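Local coordinates for protein O-methyltransferase (Coxiella burnetii, PDB 3TR6) that probably transfers a methyl group from S-adenosylmethionine to a hydroxyl oxygen of its substrate, and holds the product S-adenosylhomocysteine and a nickel ion in this crystal, at residues A151-Y156 / R195-K200; D208-P213 / L218-K223; L155-S160 / G168-D173; M46-E51 / Y145-K150. All coordinates share one frame; numbering follows the deposited sequence.

Contact 1: residues A151-Y156 / R195-K200; sequences ANTDLY and RLFNQK
D154 places its CG anti to the backbone N (chi1 -170°), and K200 starts the same way before its chain bends at chi2 and chi4; together these torsions bring the ammonium nitrogen up to one oxygen of the carboxylate. The two residues belong to helices 153-163 and 189-203, connecting helices of the Rossmann-like methyltransferase fold. K200 NZ donates to D154 OD1 at 2.7 Å, and the oxygen receives it on its syn lone pair, the side of OD2; the two side chains meet at about a right angle. The result is a salt bridge at the partly exposed border of the contact. K200 NZ also pairs with OE1 of E158, one turn further along helix 153-163, so two carboxylates of one helix share a single lysine from the other.

The more deeply buried part is formed by T153 and F197. The ring leaves its helix with CG anti to the backbone N (chi1 172°), which carries it into the gap between the helices. T153 OG1 lies over one face of this ring, displaced toward its rim, 3.8 Å from F197 CD1. D154 OD1 approaches the same ring differently, at its edge and near its plane, 4.0 Å from F197 CD1. Y157 also stacks edge-to-face against F197. Further along helix 189-203, N198 ND2 bonds to V175 O and to the hydroxyl of Y18 of the second subunit, so this helix also borders the dimer interface. Backbone takes part too: T153 O comes to 4.1 Å from F197 CE1.

Contact 2: residues D208-P213 / L218-K223; sequences DMILIP and LTLARK
I210 and L220 lie side by side and point the same way across a regular antiparallel β-hairpin, whose two strands close one end of the seven-stranded methyltransferase sheet. The methyl branch CG2 of I210 is the bump on this face. It presses against the flank of L220, 3.8 Å from L220 CB, and also meets CG and CD1 of that leucine. L220 CD1 in turn lies against both I210 CG2 and I212 CG1, 4.2 Å from the latter. Beside them I212 sits across from L218, with I212 CB 4.4 Å from L218 CB. L55 and L59 of helix 50-63 cover L218 and L220 on this face.

The other face has a different relief. L211 sets its CG against T219 OG1 at 3.6 Å. Selenomethionine M209 has CG between the backbone N and the carbonyl carbon (chi1 57°) and bends twice more, curling its CE back to T219 CG2 at 4.0 Å. A221, with its small methyl, makes the low point opposite M209. V201 of helix 189-203 packs on M209 and T219 here.

Strand 207-212 is outermost within the chain, and the second subunit lies against it, its Q54 NE2 bonding to M209 O. Six backbone hydrogen bonds join the hairpin strands, among them the bond from I212 N to L218 O at 2.8 Å.

Contact 3: residues L155-S160 / G168-D173; sequences LYYEES and GLIAVD. With NI (nickel (II) ion), chain B.
I170 pushes its CD1 into the angle between the ring of Y157 and the CB of S160, and this small apolar contact joins helix 153-163 to strand 168-173. Helix and strand form the second half of a β-α-β crossover that starts from strand 141-146. With CG1 beside the backbone N and an extended chi2 of 172°, the isoleucine stretches its terminal methyl toward the helix. I170 CD1 lies 3.7 Å from both Y157 CE1 and Y157 CD1, while S160 CB is 3.9 Å from I170 CD1. The two larger side chains cross at about a right angle. I146 of strand 141-146 touches both I170 and S160, which extends the tight part onto the neighbouring strand.

Packing slackens toward the cofactor end of the strand, where V172 CG2 stays 4.7 Å from Y157 CD1. On the far side of the helix E158 and E159 are partly exposed, and E158 OE2 forms a salt bridge with R206. D173, beyond V172, belongs to another environment: its OD2 binds the nickel ion at 2.5 Å, its OD1 accepts a bond from Q52 NE2, and D147 supplies a second ligand.

Nearby polar atoms find partners other than the strand. S160 OG turns back to Y156 O at 2.7 Å, and this oxygen also accepts from S160 N on the opposite face of its plane; Y157 OH bonds to D204. With no hydrogen bond crossing between the two segments, helix and strand are joined here by apolar surfaces, and D173, which binds the metal, lies away from the apolar patch.

Contact 4: residues M46-E51 / Y145-K150; sequences MQTAPE and YIDADK. With NI (nickel (II) ion), chain B; SAH (S-adenosyl-L-homocysteine), chain C.
The cofactor pocket of this Rossmann-like methyltransferase closes where T48, in the loop leading into helix 50-63, faces Y145 and D147 at the C-terminal end of strand 141-146. The amino acid end of S-adenosylhomocysteine lies against both segments. T48 OG1 donates to the ligand carboxylate oxygen OXT at 2.7 Å, and a weak bond from T48 N reaches the other oxygen. From the opposite segment D147 OD1 accepts the ligand amino nitrogen at 3.0 Å, so the two segments grip its two polar groups from different sides.

T48 and Y145 come from opposite directions. The threonine hydroxyl meets the tyrosine ring at its edge, near the ring plane, with T48 OG1 3.2 Å from Y145 OH. That phenol oxygen has its clear partner in Q52 OE1. T48 OG1 is also 3.4 Å from D147 OD1. Selenomethionine M46 runs alongside the thioether, its SE 3.8 Å from the ligand SD.

D147 holds its CG anti to the backbone N (chi1 -174°), which turns the carboxylate into the site, where it serves ligand and metal together. Its OD2 binds the nickel ion at 2.6 Å and forms a salt bridge with K150 NZ. The lysine is steadied by a second bond, from K150 NZ to a lone pair of A148 O in the carbonyl plane, at 3.1 Å.

Overall arrangement
Following the chain from the N terminus, contact 4 closes first, bringing 46-51 to 145-150 over a long loop that holds three strands of the sheet. Contact 1 opens directly afterwards at 151 and closes at 195-200. Contact 3 is nested within that span, sharing L155 and Y156 with it, and closes over only seven residues. Contact 2, the terminal hairpin, follows in series. No two contacts cross. Strands 141-146, 168-173 and 218-223 are consecutive in the sheet, so backbone bonds link contact 4 to contact 3 and contact 3 to contact 2, while contact 1 joins helix 153-163 to helix 189-203. Contacts 3 and 4 meet at the nickel ion.

Contact 1: residues A151-Y156 / R195-K200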
# COMPACT_ATOMS: atom_id res chain seq x y z
N ALA A 151 8.34 -20.62 9.77
CA ALA A 151 8.38 -21.95 9.17
C ALA A 151 7.03 -22.32 8.55
O ALA A 151 6.96 -23.06 7.57
CB ALA A 151 8.79 -22.99 10.21
N ASN A 152 5.95 -21.79 9.13
CA ASN A 152 4.60 -22.14 8.71
C ASN A 152 3.91 -21.12 7.82
O ASN A 152 2.69 -21.18 7.65
CB ASN A 152 3.72 -22.41 9.93
CG ASN A 152 3.87 -23.82 10.47
OD1 ASN A 152 4.10 -24.76 9.71
ND2 ASN A 152 3.75 -23.97 11.78
N THR A 153 4.65 -20.18 7.24
CA THR A 153 4.00 -19.12 6.47
C THR A 153 3.27 -19.65 5.23
O THR A 153 2.22 -19.14 4.88
CB THR A 153 4.96 -17.96 6.06
OG1 THR A 153 5.75 -18.34 4.94
CG2 THR A 153 5.86 -17.55 7.22
N ASP A 154 3.83 -20.68 4.59
CA ASP A 154 3.16 -21.26 3.42
C ASP A 154 1.84 -21.90 3.82
O ASP A 154 0.81 -21.67 3.18
CB ASP A 154 4.06 -22.29 2.71
CG ASP A 154 3.49 -22.71 1.36
OD1 ASP A 154 3.71 -21.99 0.37
OD2 ASP A 154 2.82 -23.77 1.30
N LEU A 155 1.88 -22.71 4.87
CA LEU A 155 0.66 -23.28 5.45
C LEU A 155 -0.37 -22.19 5.74
O LEU A 155 -1.49 -22.24 5.22
CB LEU A 155 0.98 -24.03 6.74
CG LEU A 155 -0.23 -24.55 7.52
CD1 LEU A 155 -1.01 -25.56 6.69
CD2 LEU A 155 0.20 -25.17 8.84
N TYR A 156 0.01 -21.21 6.56
CA TYR A 156 -0.88 -20.10 6.91
C TYR A 156 -1.41 -19.37 5.68
O TYR A 156 -2.56 -18.93 5.66
CB TYR A 156 -0.16 -19.11 7.82
CG TYR A 156 0.31 -19.68 9.13
CD1 TYR A 156 -0.36 -20.73 9.74
CD2 TYR A 156 1.43 -19.16 9.77
CE1 TYR A 156 0.07 -21.25 10.94
CE2 TYR A 156 1.87 -19.68 10.97
CZ TYR A 156 1.19 -20.72 11.55
OH TYR A 156 1.63 -21.23 12.75
N ARG A 195 12.59 -17.54 0.60
CA ARG A 195 12.96 -17.37 -0.80
C ARG A 195 12.06 -18.23 -1.67
O ARG A 195 11.58 -17.80 -2.72
CB ARG A 195 14.43 -17.72 -1.03
CG ARG A 195 15.40 -16.63 -0.61
CD ARG A 195 16.85 -17.02 -0.88
NE ARG A 195 17.03 -17.53 -2.23
CZ ARG A 195 17.27 -16.77 -3.30
NH1 ARG A 195 17.37 -15.45 -3.17
NH2 ARG A 195 17.41 -17.33 -4.49
N LEU A 196 11.81 -19.46 -1.21
CA LEU A 196 10.93 -20.37 -1.92
C LEU A 196 9.50 -19.82 -1.92
O LEU A 196 8.78 -19.95 -2.92
CB LEU A 196 10.96 -21.75 -1.27
CG LEU A 196 10.30 -22.89 -2.05
CD1 LEU A 196 11.01 -23.11 -3.38
CD2 LEU A 196 10.30 -24.17 -1.22
N PHE A 197 9.10 -19.22 -0.81
CA PHE A 197 7.75 -18.69 -0.65
C PHE A 197 7.49 -17.47 -1.52
O PHE A 197 6.43 -17.36 -2.15
CB PHE A 197 7.48 -18.34 0.82
CG PHE A 197 6.18 -17.62 1.05
CD1 PHE A 197 4.99 -18.32 1.18
CD2 PHE A 197 6.15 -16.23 1.12
CE1 PHE A 197 3.79 -17.65 1.39
CE2 PHE A 197 4.95 -15.56 1.33
CZ PHE A 197 3.78 -16.27 1.46
N ASN A 198 8.45 -16.55 -1.56
CA ASN A 198 8.32 -15.34 -2.36
C ASN A 198 8.13 -15.63 -3.84
O ASN A 198 7.35 -14.96 -4.52
CB ASN A 198 9.51 -14.41 -2.15
CG ASN A 198 9.52 -13.77 -0.77
OD1 ASN A 198 8.49 -13.65 -0.12
ND2 ASN A 198 10.70 -13.36 -0.32
N GLN A 199 8.84 -16.63 -4.34
CA GLN A 199 8.70 -17.05 -5.74
C GLN A 199 7.35 -17.71 -5.97
O GLN A 199 6.73 -17.51 -7.02
CB GLN A 199 9.83 -18.01 -6.14
CG GLN A 199 11.19 -17.35 -6.25
CD GLN A 199 11.29 -16.36 -7.41
OE1 GLN A 199 10.43 -16.34 -8.30
NE2 GLN A 199 12.33 -15.53 -7.40
N LYS A 200 6.90 -18.48 -5.00
CA LYS A 200 5.60 -19.14 -5.07
C LYS A 200 4.47 -18.12 -5.21
O LYS A 200 3.60 -18.26 -6.08
CB LYS A 200 5.39 -20.02 -3.84
CG LYS A 200 4.08 -20.79 -3.83
CD LYS A 200 3.04 -20.11 -2.96
CE LYS A 200 1.87 -21.03 -2.67
NZ LYS A 200 2.30 -22.26 -1.95

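Contact 2: residues D208-P213 / L218-K223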
# COMPACT_ATOMS: atom_id res chain seq x y z
N ASP A 208 -3.61 -11.31 -7.00
CA ASP A 208 -2.85 -10.16 -7.48
C ASP A 208 -2.02 -9.69 -6.29
O ASP A 208 -2.53 -9.64 -5.17
CB ASP A 208 -3.77 -9.04 -7.97
CG ASP A 208 -4.46 -9.38 -9.27
OD1 ASP A 208 -3.80 -9.95 -10.17
OD2 ASP A 208 -5.67 -9.10 -9.39
N MSE A 209 -0.76 -9.36 -6.52
CA MSE A 209 0.12 -9.06 -5.39
C MSE A 209 1.04 -7.87 -5.59
O MSE A 209 1.12 -7.27 -6.66
CB MSE A 209 0.92 -10.31 -4.99
CG MSE A 209 1.76 -10.92 -6.10
SE MSE A 209 3.50 -10.04 -6.31
CE MSE A 209 4.34 -10.59 -4.64
N ILE A 210 1.73 -7.52 -4.51
CA ILE A 210 2.69 -6.43 -4.51
C ILE A 210 3.55 -6.62 -3.27
O ILE A 210 3.08 -7.14 -2.25
CB ILE A 210 1.98 -5.07 -4.46
CG1 ILE A 210 2.94 -3.93 -4.84
CG2 ILE A 210 1.38 -4.82 -3.08
CD1 ILE A 210 3.29 -3.90 -6.30
N LEU A 211 4.82 -6.22 -3.34
CA LEU A 211 5.70 -6.30 -2.18
C LEU A 211 6.14 -4.90 -1.76
O LEU A 211 6.93 -4.25 -2.44
CB LEU A 211 6.91 -7.17 -2.49
CG LEU A 211 7.69 -7.74 -1.29
CD1 LEU A 211 8.64 -8.83 -1.75
CD2 LEU A 211 8.44 -6.64 -0.53
N ILE A 212 5.60 -4.44 -0.63
CA ILE A 212 5.88 -3.10 -0.14
C ILE A 212 7.11 -3.09 0.75
O ILE A 212 7.18 -3.85 1.73
CB ILE A 212 4.69 -2.53 0.67
CG1 ILE A 212 3.36 -2.80 -0.04
CG2 ILE A 212 4.87 -1.04 0.92
CD1 ILE A 212 3.12 -1.93 -1.24
N PRO A 213 8.09 -2.23 0.43
CA PRO A 213 9.30 -2.09 1.25
C PRO A 213 9.04 -1.23 2.49
O PRO A 213 9.73 -0.23 2.70
CB PRO A 213 10.27 -1.40 0.30
CG PRO A 213 9.39 -0.57 -0.57
CD PRO A 213 8.13 -1.38 -0.77
N LEU A 218 6.39 -6.05 3.24
CA LEU A 218 5.01 -6.47 3.39
C LEU A 218 4.42 -6.89 2.05
O LEU A 218 4.16 -6.05 1.19
CB LEU A 218 4.18 -5.34 4.02
CG LEU A 218 2.74 -5.74 4.34
CD1 LEU A 218 2.69 -6.76 5.48
CD2 LEU A 218 1.92 -4.51 4.68
N THR A 219 4.23 -8.19 1.87
CA THR A 219 3.58 -8.69 0.66
C THR A 219 2.07 -8.63 0.82
O THR A 219 1.52 -9.07 1.83
CB THR A 219 4.00 -10.14 0.34
OG1 THR A 219 5.39 -10.16 0.03
CG2 THR A 219 3.22 -10.68 -0.85
N LEU A 220 1.40 -8.07 -0.18
CA LEU A 220 -0.05 -8.05 -0.21
C LEU A 220 -0.54 -8.93 -1.35
O LEU A 220 -0.08 -8.80 -2.48
CB LEU A 220 -0.58 -6.63 -0.38
CG LEU A 220 -0.04 -5.62 0.62
CD1 LEU A 220 -0.58 -4.22 0.32
CD2 LEU A 220 -0.37 -6.03 2.05
N ALA A 221 -1.46 -9.84 -1.05
CA ALA A 221 -2.02 -10.73 -2.06
C ALA A 221 -3.54 -10.70 -2.01
O ALA A 221 -4.16 -11.17 -1.06
CB ALA A 221 -1.50 -12.15 -1.86
N ARG A 222 -4.14 -10.13 -3.05
CA ARG A 222 -5.59 -10.08 -3.17
C ARG A 222 -6.13 -11.32 -3.88
O ARG A 222 -5.72 -11.64 -4.99
CB ARG A 222 -6.02 -8.82 -3.93
CG ARG A 222 -7.51 -8.67 -4.09
CD ARG A 222 -7.85 -7.50 -5.01
NE ARG A 222 -9.29 -7.38 -5.19
CZ ARG A 222 -9.98 -8.02 -6.12
NH1 ARG A 222 -9.36 -8.83 -6.97
NH2 ARG A 222 -11.30 -7.85 -6.21
N LYS A 223 -7.06 -12.02 -3.23
CA LYS A 223 -7.67 -13.21 -3.80
C LYS A 223 -8.56 -12.85 -4.99
O LYS A 223 -9.57 -12.16 -4.83
CB LYS A 223 -8.48 -13.95 -2.73
CG LYS A 223 -9.02 -15.30 -3.18
CD LYS A 223 -9.80 -15.98 -2.06
CE LYS A 223 -10.31 -17.34 -2.50
NZ LYS A 223 -11.17 -17.98 -1.46

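Contact 3: residues L155-S160 / G168-D173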
# COMPACT_ATOMS: atom_id res chain seq x y z
N LEU A 155 1.88 -22.71 4.87
CA LEU A 155 0.66 -23.28 5.45
C LEU A 155 -0.37 -22.19 5.74
O LEU A 155 -1.49 -22.24 5.22
CB LEU A 155 0.98 -24.03 6.74
CG LEU A 155 -0.23 -24.55 7.52
CD1 LEU A 155 -1.01 -25.56 6.69
CD2 LEU A 155 0.20 -25.17 8.84
N TYR A 156 0.01 -21.21 6.56
CA TYR A 156 -0.88 -20.10 6.91
C TYR A 156 -1.41 -19.37 5.68
O TYR A 156 -2.56 -18.93 5.66
CB TYR A 156 -0.16 -19.11 7.82
CG TYR A 156 0.31 -19.68 9.13
CD1 TYR A 156 -0.36 -20.73 9.74
CD2 TYR A 156 1.43 -19.16 9.77
CE1 TYR A 156 0.07 -21.25 10.94
CE2 TYR A 156 1.87 -19.68 10.97
CZ TYR A 156 1.19 -20.72 11.55
OH TYR A 156 1.63 -21.23 12.75
N TYR A 157 -0.56 -19.21 4.68
CA TYR A 157 -0.94 -18.56 3.44
C TYR A 157 -2.02 -19.37 2.74
O TYR A 157 -3.07 -18.85 2.36
CB TYR A 157 0.28 -18.40 2.53
CG TYR A 157 -0.01 -17.84 1.15
CD1 TYR A 157 -0.10 -16.47 0.95
CD2 TYR A 157 -0.17 -18.68 0.06
CE1 TYR A 157 -0.35 -15.95 -0.31
CE2 TYR A 157 -0.42 -18.17 -1.21
CZ TYR A 157 -0.52 -16.80 -1.38
OH TYR A 157 -0.77 -16.28 -2.63
N GLU A 158 -1.74 -20.66 2.59
CA GLU A 158 -2.65 -21.59 1.93
C GLU A 158 -4.00 -21.63 2.62
O GLU A 158 -5.05 -21.65 1.97
CB GLU A 158 -2.03 -22.99 1.89
CG GLU A 158 -2.18 -23.67 0.55
CD GLU A 158 -1.61 -22.85 -0.58
OE1 GLU A 158 -0.48 -22.34 -0.44
OE2 GLU A 158 -2.29 -22.71 -1.62
N GLU A 159 -3.98 -21.63 3.95
CA GLU A 159 -5.20 -21.64 4.74
C GLU A 159 -5.92 -20.30 4.65
O GLU A 159 -7.15 -20.25 4.62
CB GLU A 159 -4.88 -21.96 6.20
CG GLU A 159 -4.33 -23.36 6.42
CD GLU A 159 -5.39 -24.43 6.25
OE1 GLU A 159 -6.07 -24.76 7.25
OE2 GLU A 159 -5.55 -24.95 5.12
N SER A 160 -5.15 -19.22 4.58
CA SER A 160 -5.72 -17.88 4.51
C SER A 160 -6.45 -17.64 3.20
O SER A 160 -7.41 -16.87 3.14
CB SER A 160 -4.64 -16.82 4.73
OG SER A 160 -4.21 -16.80 6.07
N GLY A 168 -10.59 -10.67 -1.01
CA GLY A 168 -9.98 -10.58 0.30
C GLY A 168 -8.48 -10.35 0.20
O GLY A 168 -7.90 -10.53 -0.87
N LEU A 169 -7.86 -9.96 1.31
CA LEU A 169 -6.44 -9.60 1.28
C LEU A 169 -5.57 -10.34 2.30
O LEU A 169 -5.88 -10.37 3.49
CB LEU A 169 -6.29 -8.09 1.47
CG LEU A 169 -4.86 -7.55 1.34
CD1 LEU A 169 -4.38 -7.69 -0.10
CD2 LEU A 169 -4.77 -6.11 1.81
N ILE A 170 -4.48 -10.92 1.81
CA ILE A 170 -3.45 -11.47 2.69
C ILE A 170 -2.29 -10.49 2.80
O ILE A 170 -1.77 -10.01 1.80
CB ILE A 170 -2.88 -12.79 2.15
CG1 ILE A 170 -3.95 -13.88 2.11
CG2 ILE A 170 -1.71 -13.25 3.00
CD1 ILE A 170 -3.51 -15.13 1.42
N ALA A 171 -1.88 -10.19 4.03
CA ALA A 171 -0.69 -9.40 4.28
C ALA A 171 0.36 -10.25 4.99
O ALA A 171 0.08 -10.84 6.03
CB ALA A 171 -1.02 -8.16 5.09
N VAL A 172 1.56 -10.32 4.42
CA VAL A 172 2.63 -11.13 5.00
C VAL A 172 3.83 -10.27 5.36
O VAL A 172 4.37 -9.56 4.51
CB VAL A 172 3.07 -12.25 4.04
CG1 VAL A 172 4.15 -13.12 4.69
CG2 VAL A 172 1.87 -13.10 3.63
N ASP A 173 4.25 -10.34 6.62
CA ASP A 173 5.40 -9.56 7.08
C ASP A 173 6.70 -10.36 6.95
O ASP A 173 6.67 -11.58 6.78
CB ASP A 173 5.19 -9.13 8.53
CG ASP A 173 6.24 -8.13 9.00
OD1 ASP A 173 6.98 -7.59 8.15
OD2 ASP A 173 6.30 -7.87 10.22
NI NI B . 7.07 -9.30 12.13

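Contact 4: residues M46-E51 / Y145-K150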
# COMPACT_ATOMS: atom_id res chain seq x y z
N MSE A 46 10.59 -8.47 17.46
CA MSE A 46 9.65 -9.08 16.52
C MSE A 46 8.32 -8.32 16.48
O MSE A 46 7.37 -8.75 15.83
CB MSE A 46 9.45 -10.57 16.82
CG MSE A 46 9.03 -10.91 18.25
SE MSE A 46 8.95 -12.84 18.57
CE MSE A 46 9.76 -13.46 16.92
N GLN A 47 8.27 -7.18 17.16
CA GLN A 47 7.08 -6.34 17.15
C GLN A 47 6.91 -5.65 15.80
O GLN A 47 7.89 -5.30 15.14
CB GLN A 47 7.15 -5.30 18.27
CG GLN A 47 5.85 -4.55 18.51
CD GLN A 47 5.95 -3.58 19.66
OE1 GLN A 47 7.02 -3.03 19.93
NE2 GLN A 47 4.84 -3.36 20.36
N THR A 48 5.66 -5.47 15.40
CA THR A 48 5.36 -4.85 14.12
C THR A 48 5.82 -3.39 14.10
O THR A 48 5.60 -2.65 15.05
CB THR A 48 3.85 -4.92 13.80
OG1 THR A 48 3.44 -6.29 13.73
CG2 THR A 48 3.54 -4.24 12.47
N ALA A 49 6.47 -3.00 13.00
CA ALA A 49 6.92 -1.63 12.82
C ALA A 49 5.72 -0.68 12.83
O ALA A 49 4.71 -0.93 12.17
CB ALA A 49 7.71 -1.49 11.53
N PRO A 50 5.83 0.43 13.58
CA PRO A 50 4.73 1.39 13.68
C PRO A 50 4.22 1.81 12.30
O PRO A 50 3.01 1.90 12.10
CB PRO A 50 5.38 2.58 14.40
CG PRO A 50 6.45 1.97 15.22
CD PRO A 50 6.99 0.82 14.41
N GLU A 51 5.13 2.03 11.37
CA GLU A 51 4.76 2.49 10.03
C GLU A 51 4.08 1.39 9.22
O GLU A 51 3.18 1.67 8.42
CB GLU A 51 5.96 3.05 9.28
CG GLU A 51 7.06 2.04 8.98
CD GLU A 51 8.11 1.98 10.08
OE1 GLU A 51 7.75 2.18 11.26
OE2 GLU A 51 9.29 1.75 9.76
N TYR A 145 -3.60 -11.06 8.35
CA TYR A 145 -2.22 -10.63 8.54
C TYR A 145 -1.40 -11.76 9.14
O TYR A 145 -1.63 -12.17 10.28
CB TYR A 145 -2.17 -9.39 9.44
CG TYR A 145 -0.78 -8.88 9.77
CD1 TYR A 145 0.14 -8.60 8.77
CD2 TYR A 145 -0.40 -8.65 11.09
CE1 TYR A 145 1.41 -8.12 9.08
CE2 TYR A 145 0.85 -8.17 11.41
CZ TYR A 145 1.76 -7.91 10.40
OH TYR A 145 3.01 -7.43 10.73
N ILE A 146 -0.44 -12.26 8.37
CA ILE A 146 0.38 -13.40 8.78
C ILE A 146 1.72 -12.95 9.33
O ILE A 146 2.57 -12.46 8.58
CB ILE A 146 0.63 -14.35 7.60
CG1 ILE A 146 -0.70 -14.83 7.00
CG2 ILE A 146 1.51 -15.51 8.04
CD1 ILE A 146 -0.55 -15.62 5.73
N ASP A 147 1.92 -13.13 10.63
CA ASP A 147 3.13 -12.65 11.29
C ASP A 147 3.47 -13.48 12.54
O ASP A 147 3.64 -12.94 13.63
CB ASP A 147 2.97 -11.16 11.64
CG ASP A 147 4.23 -10.55 12.20
OD1 ASP A 147 4.16 -9.45 12.78
OD2 ASP A 147 5.30 -11.18 12.06
N ALA A 148 3.57 -14.79 12.35
CA ALA A 148 3.91 -15.70 13.45
C ALA A 148 5.19 -16.47 13.14
O ALA A 148 6.14 -15.91 12.59
CB ALA A 148 2.76 -16.65 13.72
N ASP A 149 5.22 -17.75 13.50
CA ASP A 149 6.38 -18.59 13.19
C ASP A 149 6.57 -18.69 11.68
O ASP A 149 5.66 -19.10 10.95
CB ASP A 149 6.24 -19.97 13.83
CG ASP A 149 4.87 -20.59 13.61
OD1 ASP A 149 3.85 -19.92 13.91
OD2 ASP A 149 4.80 -21.75 13.14
N LYS A 150 7.76 -18.32 11.20
CA LYS A 150 8.01 -18.21 9.77
C LYS A 150 8.03 -19.55 9.04
O LYS A 150 7.77 -19.62 7.85
CB LYS A 150 9.32 -17.45 9.50
CG LYS A 150 9.43 -16.13 10.25
CD LYS A 150 8.19 -15.26 10.09
CE LYS A 150 8.29 -14.01 10.96
NZ LYS A 150 6.98 -13.31 11.12
NI NI B . 7.07 -9.30 12.13
N SAH C . 2.12 -8.99 14.89
CA SAH C . 2.83 -9.08 16.13
CB SAH C . 4.15 -9.82 15.96
CG SAH C . 4.23 -11.19 16.60
SD SAH C . 5.83 -11.99 16.60
C SAH C . 3.11 -7.71 16.65
O SAH C . 4.01 -7.55 17.52
OXT SAH C . 2.45 -6.72 16.25
C5' SAH C . 5.62 -13.77 16.52
C4' SAH C . 4.61 -14.34 17.36
O4' SAH C . 4.19 -15.63 16.81
C3' SAH C . 5.17 -14.63 18.70
O3' SAH C . 4.42 -13.98 19.65
C2' SAH C . 5.04 -16.09 18.87
O2' SAH C . 4.67 -16.40 20.15
C1' SAH C . 3.96 -16.45 17.91
N9 SAH C . 3.91 -17.85 17.50
C8 SAH C . 4.95 -18.67 17.29
N7 SAH C . 4.46 -19.87 16.92
C5 SAH C . 3.12 -19.81 16.90
C6 SAH C . 2.11 -20.73 16.60
N6 SAH C . 2.43 -22.06 16.22
N1 SAH C . 0.83 -20.33 16.68
C2 SAH C . 0.51 -19.08 17.04
N3 SAH C . 1.45 -18.17 17.34
C4 SAH C . 2.76 -18.51 17.27